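Local coordinates for protein fructose-1,6-bisphosphatase/inositol-1-monophosphatase (Thermotoga maritima, PDB 2P3N) that is a magnesium-dependent phosphatase of broad specificity that releases phosphate from inositol monophosphates and fructose 1,6-bisphosphate and works as a homotetramer, at residues Pro92-Ser97 against His112-Asn117; Leu116-Tyr121 against Ala177-Ala182; Ala141-Cys146 against Lys166-Ile171; Asp201-Leu206 against Ala224-Lys229; Val216-Gly221 against Ser228-Phe233. All coordinates share one frame; numbering follows the deposited sequence.

Contact 1 (Pro92-Ser97 against His112-Asn117); sequences PNFSIS and HAPALN
His112 opens the contact by joining Ile96 in an antiparallel hydrogen-bonded pair. Its N donates to Ile96 O at 3.0 Å, with an angle of 160° at the hydrogen and in the plane of that carbonyl; Ile96 N bonds back to His112 O, an atom less surely placed. The imidazole bonds outside the pair, ND1 to Thr119 OG1. At Ala113 the regular pairing gives way to a close C-H...O contact, Ala113 CA to Phe94 O at 3.3 Å. Pro114 sets CG 3.7 Å from Phe94 CE1; Phe94 CG occupies the crowded position between N and carbonyl carbon (chi1 67°), which puts the ring beside Pro114 and Ala115, both met obliquely. Ala115 contributes a polar and an apolar contact. Its N donates to a water, at 2.7 Å, that in turn donates to Pro92 O and Phe94 O and lies over the centre of one face of the Phe94 ring, while its CB meets Pro92 CB at 3.8 Å. Leu116 reaches the same Pro92 CB with CD2, at 3.7 Å, and packs on Leu116 of a second subunit. This is the open end of a beta hairpin, strands 95-102 and 105-113, beside the magnesium site of the inositol monophosphatase fold, with Phe94 close to the metal ligand Ile81.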
# COMPACT_ATOMS: atom_id res chain seq x y z
N PRO A 92 -13.36 -2.99 -1.47
CA PRO A 92 -12.13 -3.14 -2.26
C PRO A 92 -12.09 -4.22 -3.34
O PRO A 92 -11.19 -4.22 -4.18
CB PRO A 92 -11.05 -3.33 -1.20
CG PRO A 92 -11.81 -3.98 -0.06
CD PRO A 92 -13.10 -3.21 -0.03
N ASN A 93 -13.06 -5.14 -3.33
CA ASN A 93 -13.05 -6.22 -4.32
C ASN A 93 -13.62 -5.90 -5.70
O ASN A 93 -14.68 -6.38 -6.09
CB ASN A 93 -13.74 -7.48 -3.78
CG ASN A 93 -12.93 -8.15 -2.68
OD1 ASN A 93 -12.92 -7.69 -1.54
ND2 ASN A 93 -12.24 -9.22 -3.02
N PHE A 94 -12.88 -5.07 -6.43
CA PHE A 94 -13.26 -4.73 -7.79
C PHE A 94 -11.95 -4.69 -8.57
O PHE A 94 -10.88 -4.52 -7.98
CB PHE A 94 -14.01 -3.39 -7.84
CG PHE A 94 -13.17 -2.21 -7.48
CD1 PHE A 94 -12.48 -1.51 -8.47
CD2 PHE A 94 -13.08 -1.78 -6.16
CE1 PHE A 94 -11.71 -0.39 -8.15
CE2 PHE A 94 -12.30 -0.65 -5.83
CZ PHE A 94 -11.62 0.04 -6.83
N SER A 95 -12.03 -4.88 -9.89
CA SER A 95 -10.84 -4.89 -10.71
C SER A 95 -11.10 -4.47 -12.15
O SER A 95 -12.25 -4.24 -12.55
CB SER A 95 -10.23 -6.29 -10.70
OG SER A 95 -11.20 -7.27 -11.04
N ILE A 96 -10.01 -4.35 -12.91
CA ILE A 96 -10.07 -3.99 -14.32
C ILE A 96 -9.51 -5.21 -15.03
O ILE A 96 -8.49 -5.74 -14.64
CB ILE A 96 -9.16 -2.80 -14.67
CG1 ILE A 96 -9.42 -1.62 -13.74
CG2 ILE A 96 -9.44 -2.37 -16.10
CD1 ILE A 96 -8.55 -0.40 -14.08
N SER A 97 -10.18 -5.66 -16.07
CA SER A 97 -9.70 -6.83 -16.76
C SER A 97 -9.43 -6.58 -18.24
O SER A 97 -10.20 -5.89 -18.92
CB SER A 97 -10.69 -7.97 -16.57
OG SER A 97 -10.09 -9.22 -16.84
N HIS A 112 -6.43 -6.30 -12.57
CA HIS A 112 -5.84 -5.36 -11.62
C HIS A 112 -6.84 -4.80 -10.61
O HIS A 112 -7.68 -3.97 -10.96
CB HIS A 112 -5.15 -4.21 -12.37
CG HIS A 112 -4.58 -3.16 -11.46
ND1 HIS A 112 -3.59 -3.43 -10.55
CD2 HIS A 112 -4.90 -1.85 -11.30
CE1 HIS A 112 -3.31 -2.33 -9.87
NE2 HIS A 112 -4.09 -1.36 -10.31
N ALA A 113 -6.74 -5.27 -9.37
CA ALA A 113 -7.60 -4.81 -8.29
C ALA A 113 -6.88 -3.61 -7.71
O ALA A 113 -5.92 -3.75 -6.96
CB ALA A 113 -7.76 -5.89 -7.24
N PRO A 114 -7.35 -2.41 -8.06
CA PRO A 114 -6.78 -1.12 -7.62
C PRO A 114 -6.66 -0.89 -6.11
O PRO A 114 -5.58 -0.58 -5.62
CB PRO A 114 -7.70 -0.09 -8.28
CG PRO A 114 -8.31 -0.85 -9.47
CD PRO A 114 -8.57 -2.20 -8.87
N ALA A 115 -7.77 -1.03 -5.39
CA ALA A 115 -7.74 -0.79 -3.94
C ALA A 115 -6.88 -1.80 -3.19
O ALA A 115 -6.53 -1.57 -2.04
CB ALA A 115 -9.18 -0.81 -3.38
N LEU A 116 -6.53 -2.90 -3.84
CA LEU A 116 -5.74 -3.91 -3.18
C LEU A 116 -4.30 -3.91 -3.63
O LEU A 116 -3.46 -4.51 -2.98
CB LEU A 116 -6.34 -5.30 -3.43
CG LEU A 116 -7.79 -5.60 -3.03
CD1 LEU A 116 -8.09 -7.06 -3.35
CD2 LEU A 116 -8.00 -5.34 -1.55
N ASN A 117 -4.03 -3.22 -4.74
CA ASN A 117 -2.70 -3.19 -5.32
C ASN A 117 -2.26 -4.60 -5.71
O ASN A 117 -1.12 -5.01 -5.49
CB ASN A 117 -1.69 -2.56 -4.36
CG ASN A 117 -1.70 -1.06 -4.44
OD1 ASN A 117 -1.33 -0.49 -5.46
ND2 ASN A 117 -2.14 -0.41 -3.37
O HOH W 1 -9.50 -3.03 -6.01

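Contact 2 (Leu116-Tyr121 against Ala177-Ala182)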
# COMPACT_ATOMS: atom_id res chain seq x y z
N LEU A 116 -6.53 -2.90 -3.84
CA LEU A 116 -5.74 -3.91 -3.18
C LEU A 116 -4.30 -3.91 -3.63
O LEU A 116 -3.46 -4.51 -2.98
CB LEU A 116 -6.34 -5.30 -3.43
CG LEU A 116 -7.79 -5.60 -3.03
CD1 LEU A 116 -8.09 -7.06 -3.35
CD2 LEU A 116 -8.00 -5.34 -1.55
N ASN A 117 -4.03 -3.22 -4.74
CA ASN A 117 -2.70 -3.19 -5.32
C ASN A 117 -2.26 -4.60 -5.71
O ASN A 117 -1.12 -5.01 -5.49
CB ASN A 117 -1.69 -2.56 -4.36
CG ASN A 117 -1.70 -1.06 -4.44
OD1 ASN A 117 -1.33 -0.49 -5.46
ND2 ASN A 117 -2.14 -0.41 -3.37
N GLU A 118 -3.18 -5.34 -6.30
CA GLU A 118 -2.91 -6.69 -6.73
C GLU A 118 -3.03 -6.75 -8.23
O GLU A 118 -4.06 -6.38 -8.79
CB GLU A 118 -3.90 -7.66 -6.11
CG GLU A 118 -3.86 -7.65 -4.60
CD GLU A 118 -4.78 -8.68 -4.00
OE1 GLU A 118 -4.51 -9.09 -2.85
OE2 GLU A 118 -5.77 -9.06 -4.67
N THR A 119 -1.97 -7.19 -8.89
CA THR A 119 -1.98 -7.30 -10.34
C THR A 119 -1.60 -8.73 -10.70
O THR A 119 -0.44 -9.13 -10.59
CB THR A 119 -0.99 -6.32 -11.02
OG1 THR A 119 -1.15 -5.00 -10.48
CG2 THR A 119 -1.29 -6.26 -12.53
N LEU A 120 -2.61 -9.49 -11.11
CA LEU A 120 -2.43 -10.87 -11.51
C LEU A 120 -2.47 -10.91 -13.03
O LEU A 120 -3.33 -10.30 -13.65
CB LEU A 120 -3.56 -11.71 -10.90
CG LEU A 120 -3.58 -11.56 -9.38
CD1 LEU A 120 -4.55 -10.46 -9.01
CD2 LEU A 120 -4.00 -12.86 -8.71
N TYR A 121 -1.52 -11.61 -13.64
CA TYR A 121 -1.48 -11.70 -15.10
C TYR A 121 -0.83 -12.97 -15.60
O TYR A 121 -0.14 -13.67 -14.86
CB TYR A 121 -0.73 -10.51 -15.69
CG TYR A 121 0.63 -10.29 -15.08
CD1 TYR A 121 0.77 -9.63 -13.86
CD2 TYR A 121 1.77 -10.80 -15.69
CE1 TYR A 121 2.02 -9.48 -13.27
CE2 TYR A 121 3.02 -10.67 -15.10
CZ TYR A 121 3.14 -10.01 -13.89
OH TYR A 121 4.37 -9.88 -13.31
N ALA A 177 -15.68 -11.22 -10.37
CA ALA A 177 -15.52 -12.42 -11.18
C ALA A 177 -14.06 -12.62 -11.59
O ALA A 177 -13.42 -13.62 -11.25
CB ALA A 177 -16.40 -12.32 -12.42
N ALA A 178 -13.54 -11.65 -12.34
CA ALA A 178 -12.16 -11.71 -12.80
C ALA A 178 -11.19 -11.95 -11.64
O ALA A 178 -10.32 -12.82 -11.71
CB ALA A 178 -11.81 -10.41 -13.52
N LEU A 179 -11.33 -11.19 -10.56
CA LEU A 179 -10.46 -11.33 -9.41
C LEU A 179 -10.61 -12.68 -8.72
O LEU A 179 -9.64 -13.20 -8.17
CB LEU A 179 -10.71 -10.20 -8.42
CG LEU A 179 -9.71 -10.04 -7.28
CD1 LEU A 179 -8.28 -9.91 -7.82
CD2 LEU A 179 -10.08 -8.81 -6.47
N ASN A 180 -11.81 -13.26 -8.74
CA ASN A 180 -12.02 -14.55 -8.09
C ASN A 180 -11.41 -15.68 -8.88
O ASN A 180 -10.96 -16.67 -8.30
CB ASN A 180 -13.51 -14.83 -7.90
CG ASN A 180 -14.09 -14.07 -6.72
OD1 ASN A 180 -15.30 -14.11 -6.47
ND2 ASN A 180 -13.24 -13.37 -5.98
N ALA A 181 -11.41 -15.56 -10.20
CA ALA A 181 -10.83 -16.59 -11.05
C ALA A 181 -9.33 -16.56 -10.87
O ALA A 181 -8.69 -17.60 -10.75
CB ALA A 181 -11.18 -16.32 -12.50
N ALA A 182 -8.78 -15.35 -10.84
CA ALA A 182 -7.34 -15.12 -10.67
C ALA A 182 -6.84 -15.58 -9.31
O ALA A 182 -5.69 -16.00 -9.17
CB ALA A 182 -7.02 -13.65 -10.86
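The flat group at this interface is the Glu118 carboxylate; rings take no part in it, since Tyr121 lies on the reverse side of the strand, its ring nearly parallel to that of Phe129. The setting is helix on sheet within the layered alpha-beta-alpha-beta-alpha sandwich of the inositol monophosphatase fold: the axes of strand 118-121 and helix 177-182 cross at 69°, 9.6 Å apart at their closest. Leu179 CD1 approaches the carboxylate at OE2, 4.1 Å away, the two side chains crossing at about a right angle. Both oxygens are engaged with other residues, OE1 in a salt bridge with Arg188 and OE2 in a hydrogen bond with Tyr183 OH, so the charge is probably compensated next to an apolar patch. No hydrogen bond spans the segments. Leu179 has CG anti to its backbone N (chi1 -169°), and its CD2 meets Leu116 CD1 at 4.1 Å. The start of this helix belongs to the active site, where Ala177 probably binds substrate, as in relatives, and Ala178 N bonds Asp82 OD1. Leu120 divides its branches between two helix residues: CD1 meets Leu179 CD1 at 4.0 Å, and CD2 rests 3.8 Å from Ala182 CB and 3.6 Å from Ala182 O.

Contact 3 (Ala141-Cys146 against Lys166-Ile171); sequences ASLEEC and KRTRRI
Hydrogen bonding between the loop 141-146 and residues 166-171 is sparse and weak. Arg170 N makes a weak, bent bond of 3.3 Å to Cys146 O, whose place is less sure; the strand pairing proper is carried by the backbone of Arg170 with Gly148. Thr168 OG1 stands 3.4 Å from both Leu143 O and Cys146 O without settling on either. Straighter is a C-H...O contact, Thr168 CA to Leu143 O at 3.2 Å with 169° at the hydrogen. The apolar part belongs to Leu143, whose CD2 lies 3.5 Å from Arg167 CB as the side chains cross obliquely; Met164 and Phe191 bound the same leucine. Flat-group packing involves Arg169: bent at chi2 and chi3, its chain curls back so that the Glu145 carbonyl group lies over one face of the guanidinium. Charges stay apart, Glu144 OE2 being 4.7 Å from Arg169 NE. Topologically this is the base of a beta-alpha-beta crossover, strand 147-150, helix 156-167, strand 170-172, and Arg169 packs on Ile85 and Glu144 on Phe34 of a second subunit. Buried Arg167 NH1 has no partner in the model, and cohesion rests on packing, the C-H...O contact and weak hydrogen bonds, with probably only a diffuse electrostatic pull.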
# COMPACT_ATOMS: atom_id res chain seq x y z
N ALA A 141 -6.39 -31.09 -2.25
CA ALA A 141 -7.06 -32.16 -3.01
C ALA A 141 -8.33 -32.64 -2.30
O ALA A 141 -9.17 -33.31 -2.90
CB ALA A 141 -6.10 -33.32 -3.21
N SER A 142 -8.46 -32.31 -1.02
CA SER A 142 -9.63 -32.69 -0.24
C SER A 142 -10.57 -31.50 -0.13
O SER A 142 -10.18 -30.42 0.28
CB SER A 142 -9.24 -33.15 1.16
OG SER A 142 -10.40 -33.45 1.93
N LEU A 143 -11.82 -31.71 -0.50
CA LEU A 143 -12.80 -30.65 -0.44
C LEU A 143 -12.94 -30.13 0.98
O LEU A 143 -13.33 -28.99 1.18
CB LEU A 143 -14.15 -31.17 -0.93
CG LEU A 143 -14.98 -30.16 -1.73
CD1 LEU A 143 -14.33 -29.95 -3.09
CD2 LEU A 143 -16.39 -30.69 -1.89
N GLU A 144 -12.61 -30.96 1.97
CA GLU A 144 -12.73 -30.54 3.36
C GLU A 144 -11.69 -29.50 3.75
O GLU A 144 -11.91 -28.70 4.65
CB GLU A 144 -12.63 -31.75 4.30
CG GLU A 144 -11.26 -32.45 4.37
CD GLU A 144 -10.31 -31.82 5.40
OE1 GLU A 144 -9.28 -32.47 5.72
OE2 GLU A 144 -10.57 -30.70 5.88
N GLU A 145 -10.55 -29.53 3.07
CA GLU A 145 -9.49 -28.57 3.35
C GLU A 145 -9.48 -27.53 2.22
O GLU A 145 -8.43 -26.97 1.89
CB GLU A 145 -8.12 -29.28 3.40
CG GLU A 145 -7.69 -29.94 2.09
CD GLU A 145 -6.21 -30.33 2.08
OE1 GLU A 145 -5.34 -29.43 2.22
OE2 GLU A 145 -5.91 -31.53 1.92
N CYS A 146 -10.66 -27.29 1.65
CA CYS A 146 -10.81 -26.35 0.54
C CYS A 146 -11.69 -25.13 0.80
O CYS A 146 -12.59 -25.16 1.63
CB CYS A 146 -11.37 -27.06 -0.69
SG CYS A 146 -10.15 -27.89 -1.71
N LYS A 166 -21.30 -28.31 3.23
CA LYS A 166 -21.01 -29.50 4.03
C LYS A 166 -19.61 -30.09 3.79
O LYS A 166 -18.82 -30.22 4.72
CB LYS A 166 -22.08 -30.56 3.76
CG LYS A 166 -22.32 -31.52 4.93
CD LYS A 166 -22.96 -30.83 6.13
CE LYS A 166 -24.39 -30.39 5.83
NZ LYS A 166 -24.48 -29.33 4.78
N ARG A 167 -19.31 -30.43 2.54
CA ARG A 167 -18.01 -31.01 2.20
C ARG A 167 -16.88 -29.99 2.00
O ARG A 167 -15.82 -30.33 1.48
CB ARG A 167 -18.11 -31.84 0.92
CG ARG A 167 -18.86 -33.15 1.04
CD ARG A 167 -18.62 -33.99 -0.21
NE ARG A 167 -19.71 -33.93 -1.17
CZ ARG A 167 -20.32 -32.82 -1.58
NH1 ARG A 167 -19.96 -31.63 -1.11
NH2 ARG A 167 -21.30 -32.90 -2.48
N THR A 168 -17.10 -28.75 2.43
CA THR A 168 -16.09 -27.72 2.21
C THR A 168 -15.71 -26.87 3.44
O THR A 168 -16.55 -26.55 4.28
CB THR A 168 -16.54 -26.80 1.04
OG1 THR A 168 -15.41 -26.43 0.25
CG2 THR A 168 -17.25 -25.54 1.57
N ARG A 169 -14.43 -26.51 3.51
CA ARG A 169 -13.89 -25.71 4.60
C ARG A 169 -14.67 -24.40 4.73
O ARG A 169 -15.07 -24.01 5.83
CB ARG A 169 -12.41 -25.41 4.33
CG ARG A 169 -11.73 -24.49 5.33
CD ARG A 169 -11.18 -25.25 6.52
NE ARG A 169 -10.00 -26.06 6.19
CZ ARG A 169 -8.84 -25.57 5.75
NH1 ARG A 169 -8.69 -24.27 5.57
NH2 ARG A 169 -7.82 -26.39 5.51
N ARG A 170 -14.89 -23.74 3.59
CA ARG A 170 -15.63 -22.47 3.57
C ARG A 170 -15.88 -21.96 2.15
O ARG A 170 -15.10 -22.22 1.24
CB ARG A 170 -14.85 -21.41 4.35
CG ARG A 170 -15.66 -20.17 4.68
CD ARG A 170 -15.43 -19.76 6.13
NE ARG A 170 -15.43 -20.93 7.00
CZ ARG A 170 -15.45 -20.86 8.32
NH1 ARG A 170 -15.49 -19.68 8.93
NH2 ARG A 170 -15.44 -21.97 9.04
N ILE A 171 -16.98 -21.23 1.96
CA ILE A 171 -17.32 -20.70 0.64
C ILE A 171 -17.24 -19.18 0.65
O ILE A 171 -17.69 -18.53 1.60
CB ILE A 171 -18.74 -21.12 0.19
CG1 ILE A 171 -18.83 -22.64 0.05
CG2 ILE A 171 -19.07 -20.44 -1.13
CD1 ILE A 171 -18.05 -23.21 -1.14

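Contact 4 (Asp201-Leu206 against Ala224-Lys229); sequences DIAAGL and ANAFSK
Van der Waals packing of apolar side chains, largely against loop backbone, carries the contact between helix 201-206 and the loop 224-229, for no hydrogen bond crosses it. Three helix side chains do the touching. Ile202 places CG1 in the crowded position between backbone N and carbonyl carbon (chi1 50°), and CD1 then ends 3.4 Å from Ala226 O and 3.9 Å from Ala226 CA. Ala203 meets the same residue methyl to methyl, CB to Ala226 CB at 4.4 Å, a loose approach. A turn later Leu206, with CG anti to its N, lays CD1 alongside the backbone, 3.9 Å from Ala224 O and equally far from Asn225 C. Hydrogen bonds, by contrast, work within each partner. The loop is shaped by a type I turn, closed by Ser228 N to Asn225 O, and Asn225 N returns to Ser228 OG at 2.9 Å, nearly straight at 165°. Ala226 CB lies against one face of the neighbouring Phe227 ring, toward its rim. The helix is kinked where the N atoms of Ala204 and Gly205 lack bonds to the preceding turn. Electrostatics enter in the first turn of the helix: Asp201, probably a ligand of a second magnesium, as in relatives, has OD2 held by Asn198 N and OD1 close to Asp79 OD1. Such neighbouring carboxylates probably favour a bound cation or a shared proton, while the loop contact itself, methyl groups against loop backbone, involves no charged group.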
# COMPACT_ATOMS: atom_id res chain seq x y z
N ASP A 201 -15.73 -11.06 -18.37
CA ASP A 201 -15.69 -11.43 -16.96
C ASP A 201 -14.72 -12.59 -16.75
O ASP A 201 -14.16 -12.74 -15.66
CB ASP A 201 -17.08 -11.87 -16.46
CG ASP A 201 -18.09 -10.75 -16.48
OD1 ASP A 201 -17.88 -9.72 -15.80
OD2 ASP A 201 -19.12 -10.91 -17.18
N ILE A 202 -14.51 -13.41 -17.79
CA ILE A 202 -13.64 -14.57 -17.64
C ILE A 202 -12.47 -14.79 -18.61
O ILE A 202 -11.68 -15.70 -18.40
CB ILE A 202 -14.49 -15.87 -17.63
CG1 ILE A 202 -15.48 -15.89 -18.80
CG2 ILE A 202 -15.26 -15.97 -16.33
CD1 ILE A 202 -14.84 -16.11 -20.16
N ALA A 203 -12.34 -13.96 -19.64
CA ALA A 203 -11.26 -14.14 -20.61
C ALA A 203 -9.86 -14.04 -20.01
O ALA A 203 -8.95 -14.77 -20.41
CB ALA A 203 -11.40 -13.12 -21.75
N ALA A 204 -9.68 -13.13 -19.05
CA ALA A 204 -8.38 -12.95 -18.43
C ALA A 204 -8.17 -13.98 -17.35
O ALA A 204 -7.10 -14.56 -17.25
CB ALA A 204 -8.27 -11.56 -17.85
N GLY A 205 -9.21 -14.22 -16.56
CA GLY A 205 -9.10 -15.20 -15.49
C GLY A 205 -8.92 -16.62 -15.99
O GLY A 205 -8.53 -17.51 -15.25
N LEU A 206 -9.20 -16.82 -17.27
CA LEU A 206 -9.08 -18.13 -17.86
C LEU A 206 -7.64 -18.54 -18.14
O LEU A 206 -7.22 -19.63 -17.74
CB LEU A 206 -9.89 -18.19 -19.15
CG LEU A 206 -9.93 -19.57 -19.81
CD1 LEU A 206 -11.35 -19.90 -20.24
CD2 LEU A 206 -8.97 -19.60 -20.98
N ALA A 224 -13.34 -25.34 -21.08
CA ALA A 224 -13.99 -24.11 -21.52
C ALA A 224 -13.08 -23.13 -22.25
O ALA A 224 -11.86 -23.21 -22.15
CB ALA A 224 -14.62 -23.42 -20.32
N ASN A 225 -13.70 -22.22 -23.00
CA ASN A 225 -12.98 -21.20 -23.74
C ASN A 225 -13.64 -19.87 -23.42
O ASN A 225 -14.67 -19.84 -22.74
CB ASN A 225 -13.03 -21.47 -25.25
CG ASN A 225 -14.42 -21.32 -25.83
OD1 ASN A 225 -15.36 -21.99 -25.41
ND2 ASN A 225 -14.56 -20.42 -26.80
N ALA A 226 -13.05 -18.77 -23.90
CA ALA A 226 -13.57 -17.43 -23.63
C ALA A 226 -15.06 -17.24 -23.92
O ALA A 226 -15.68 -16.29 -23.43
CB ALA A 226 -12.75 -16.40 -24.43
N PHE A 227 -15.64 -18.16 -24.69
CA PHE A 227 -17.04 -18.03 -25.07
C PHE A 227 -17.99 -19.10 -24.52
O PHE A 227 -19.00 -19.43 -25.15
CB PHE A 227 -17.10 -17.96 -26.60
CG PHE A 227 -16.18 -16.91 -27.17
CD1 PHE A 227 -16.53 -15.55 -27.14
CD2 PHE A 227 -14.92 -17.26 -27.66
CE1 PHE A 227 -15.64 -14.57 -27.57
CE2 PHE A 227 -14.02 -16.28 -28.09
CZ PHE A 227 -14.38 -14.93 -28.04
N SER A 228 -17.67 -19.62 -23.34
CA SER A 228 -18.50 -20.63 -22.70
C SER A 228 -19.46 -19.89 -21.76
O SER A 228 -19.14 -18.81 -21.28
CB SER A 228 -17.62 -21.60 -21.91
OG SER A 228 -16.54 -22.04 -22.72
N LYS A 229 -20.62 -20.48 -21.51
CA LYS A 229 -21.61 -19.83 -20.64
C LYS A 229 -21.45 -20.13 -19.15
O LYS A 229 -21.73 -19.27 -18.31
CB LYS A 229 -23.03 -20.21 -21.10
CG LYS A 229 -23.23 -21.70 -21.40
CD LYS A 229 -24.66 -22.00 -21.84
CE LYS A 229 -24.82 -23.46 -22.20
NZ LYS A 229 -26.22 -23.79 -22.56

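Contact 5 (Val216-Gly221 against Ser228-Phe233); sequences VTDFSG and SKNFIF
Packing is tightest where the backbones pair. Thr217 and Ile232 form the hydrogen-bonded pair: Ile232 N reaches Thr217 O at 2.7 Å in the plane of that carbonyl, whereas Thr217 N meets Ile232 O at 3.0 Å from above its plane, 27° out. On one face Val216 and Phe233 lie side by side, CG1 of the valine 3.7 Å from Phe233 CE2, and the same methyl comes to the edge of the Phe231 ring. On the other, Ile232 CG1 touches the edge of the Phe219 ring at CD2, 3.6 Å away, while Asn230 sets CB over one face of that ring, its amide plane 23° from the ring plane. These two strands are antiparallel neighbours at the margin of the five-stranded mixed sheet, 215-217 being outermost within the chain, with helix 199-211 against the Val216 face and helix 239-253 against the Thr217 face. After Thr217 the chain leaves the sheet; Phe219 still packs closely, and the contact loosens at Ser220 and Gly221. There the Asp218 carboxylate turns to its own segment in an Asx turn, OD2 taking Ser220 N at 2.7 Å from above the carboxylate plane. Ser220 is exposed, and across the way Lys229 extends into solvent.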
# COMPACT_ATOMS: atom_id res chain seq x y z
N VAL A 216 -9.91 -24.97 -16.12
CA VAL A 216 -10.98 -24.06 -16.46
C VAL A 216 -11.89 -24.84 -17.40
O VAL A 216 -11.46 -25.32 -18.46
CB VAL A 216 -10.43 -22.79 -17.17
CG1 VAL A 216 -11.57 -21.80 -17.41
CG2 VAL A 216 -9.34 -22.15 -16.33
N THR A 217 -13.15 -25.00 -17.01
CA THR A 217 -14.09 -25.74 -17.83
C THR A 217 -15.52 -25.26 -17.67
O THR A 217 -15.82 -24.40 -16.83
CB THR A 217 -14.08 -27.24 -17.49
OG1 THR A 217 -14.95 -27.93 -18.39
CG2 THR A 217 -14.57 -27.47 -16.07
N ASP A 218 -16.40 -25.82 -18.50
CA ASP A 218 -17.82 -25.51 -18.45
C ASP A 218 -18.42 -26.49 -17.44
O ASP A 218 -17.70 -27.28 -16.83
CB ASP A 218 -18.47 -25.71 -19.81
CG ASP A 218 -18.79 -27.16 -20.09
OD1 ASP A 218 -17.85 -27.97 -20.20
OD2 ASP A 218 -20.00 -27.48 -20.19
N PHE A 219 -19.73 -26.46 -17.27
CA PHE A 219 -20.37 -27.35 -16.31
C PHE A 219 -20.36 -28.83 -16.71
O PHE A 219 -20.59 -29.71 -15.87
CB PHE A 219 -21.81 -26.89 -16.04
CG PHE A 219 -21.90 -25.66 -15.17
CD1 PHE A 219 -23.13 -25.06 -14.92
CD2 PHE A 219 -20.76 -25.11 -14.59
CE1 PHE A 219 -23.23 -23.93 -14.10
CE2 PHE A 219 -20.85 -23.98 -13.77
CZ PHE A 219 -22.09 -23.39 -13.52
N SER A 220 -20.10 -29.11 -17.98
CA SER A 220 -20.08 -30.48 -18.45
C SER A 220 -18.70 -31.12 -18.24
O SER A 220 -18.49 -32.29 -18.56
CB SER A 220 -20.47 -30.55 -19.93
OG SER A 220 -19.50 -29.91 -20.76
N GLY A 221 -17.77 -30.33 -17.71
CA GLY A 221 -16.42 -30.81 -17.46
C GLY A 221 -15.55 -30.74 -18.70
O GLY A 221 -14.36 -31.10 -18.67
N SER A 228 -17.67 -19.62 -23.34
CA SER A 228 -18.50 -20.63 -22.70
C SER A 228 -19.46 -19.89 -21.76
O SER A 228 -19.14 -18.81 -21.28
CB SER A 228 -17.62 -21.60 -21.91
OG SER A 228 -16.54 -22.04 -22.72
N LYS A 229 -20.62 -20.48 -21.51
CA LYS A 229 -21.61 -19.83 -20.64
C LYS A 229 -21.45 -20.13 -19.15
O LYS A 229 -21.73 -19.27 -18.31
CB LYS A 229 -23.03 -20.21 -21.10
CG LYS A 229 -23.23 -21.70 -21.40
CD LYS A 229 -24.66 -22.00 -21.84
CE LYS A 229 -24.82 -23.46 -22.20
NZ LYS A 229 -26.22 -23.79 -22.56
N ASN A 230 -20.99 -21.33 -18.82
CA ASN A 230 -20.79 -21.73 -17.43
C ASN A 230 -19.30 -21.91 -17.22
O ASN A 230 -18.59 -22.37 -18.13
CB ASN A 230 -21.48 -23.05 -17.12
CG ASN A 230 -22.66 -23.32 -18.03
OD1 ASN A 230 -23.57 -22.49 -18.14
ND2 ASN A 230 -22.66 -24.49 -18.67
N PHE A 231 -18.81 -21.58 -16.03
CA PHE A 231 -17.39 -21.69 -15.74
C PHE A 231 -17.01 -22.29 -14.40
O PHE A 231 -17.56 -21.94 -13.36
CB PHE A 231 -16.72 -20.32 -15.88
CG PHE A 231 -16.38 -19.96 -17.29
CD1 PHE A 231 -15.24 -20.46 -17.89
CD2 PHE A 231 -17.22 -19.15 -18.04
CE1 PHE A 231 -14.94 -20.16 -19.20
CE2 PHE A 231 -16.92 -18.85 -19.35
CZ PHE A 231 -15.78 -19.36 -19.93
N ILE A 232 -16.05 -23.21 -14.46
CA ILE A 232 -15.55 -23.87 -13.27
C ILE A 232 -14.04 -23.74 -13.24
O ILE A 232 -13.35 -24.36 -14.06
CB ILE A 232 -15.93 -25.38 -13.25
CG1 ILE A 232 -17.46 -25.53 -13.31
CG2 ILE A 232 -15.38 -26.04 -11.97
CD1 ILE A 232 -17.94 -26.97 -13.35
N PHE A 233 -13.53 -22.93 -12.32
CA PHE A 233 -12.09 -22.74 -12.15
C PHE A 233 -11.65 -23.57 -10.96
O PHE A 233 -12.29 -23.55 -9.90
CB PHE A 233 -11.75 -21.26 -11.90
CG PHE A 233 -12.17 -20.33 -13.00
CD1 PHE A 233 -13.47 -19.86 -13.07
CD2 PHE A 233 -11.25 -19.92 -13.97
CE1 PHE A 233 -13.85 -18.99 -14.09
CE2 PHE A 233 -11.62 -19.06 -14.99
CZ PHE A 233 -12.92 -18.59 -15.05

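How the contacts relate
Contacts 1 and 2 belong to the seven-stranded sheet, their centres 7 Å apart, joined through Ala113 N to Glu118 O and His112 ND1 to Thr119 OG1. Contacts 3 and 5 reach the five-stranded sheet, centres about 20 Å apart, without touching. Contact 4 lies between the sheets: its helix, 199-211, touches contact 1 (Ala204 on Ser97), contact 2 (Gly205 on Ala181) and contact 5, whose centre is 9 Å away and with which it shares Ser228 and Lys229. Along the chain contact 1 comes first and runs into contact 2 on the shared Leu116 and Asn117; contact 3 is nested within the loop closed by contact 2, and contacts 4 and 5 follow. Helices 177-185 and 199-211 thus bridge both sheets and carry residues probably belonging to the active site.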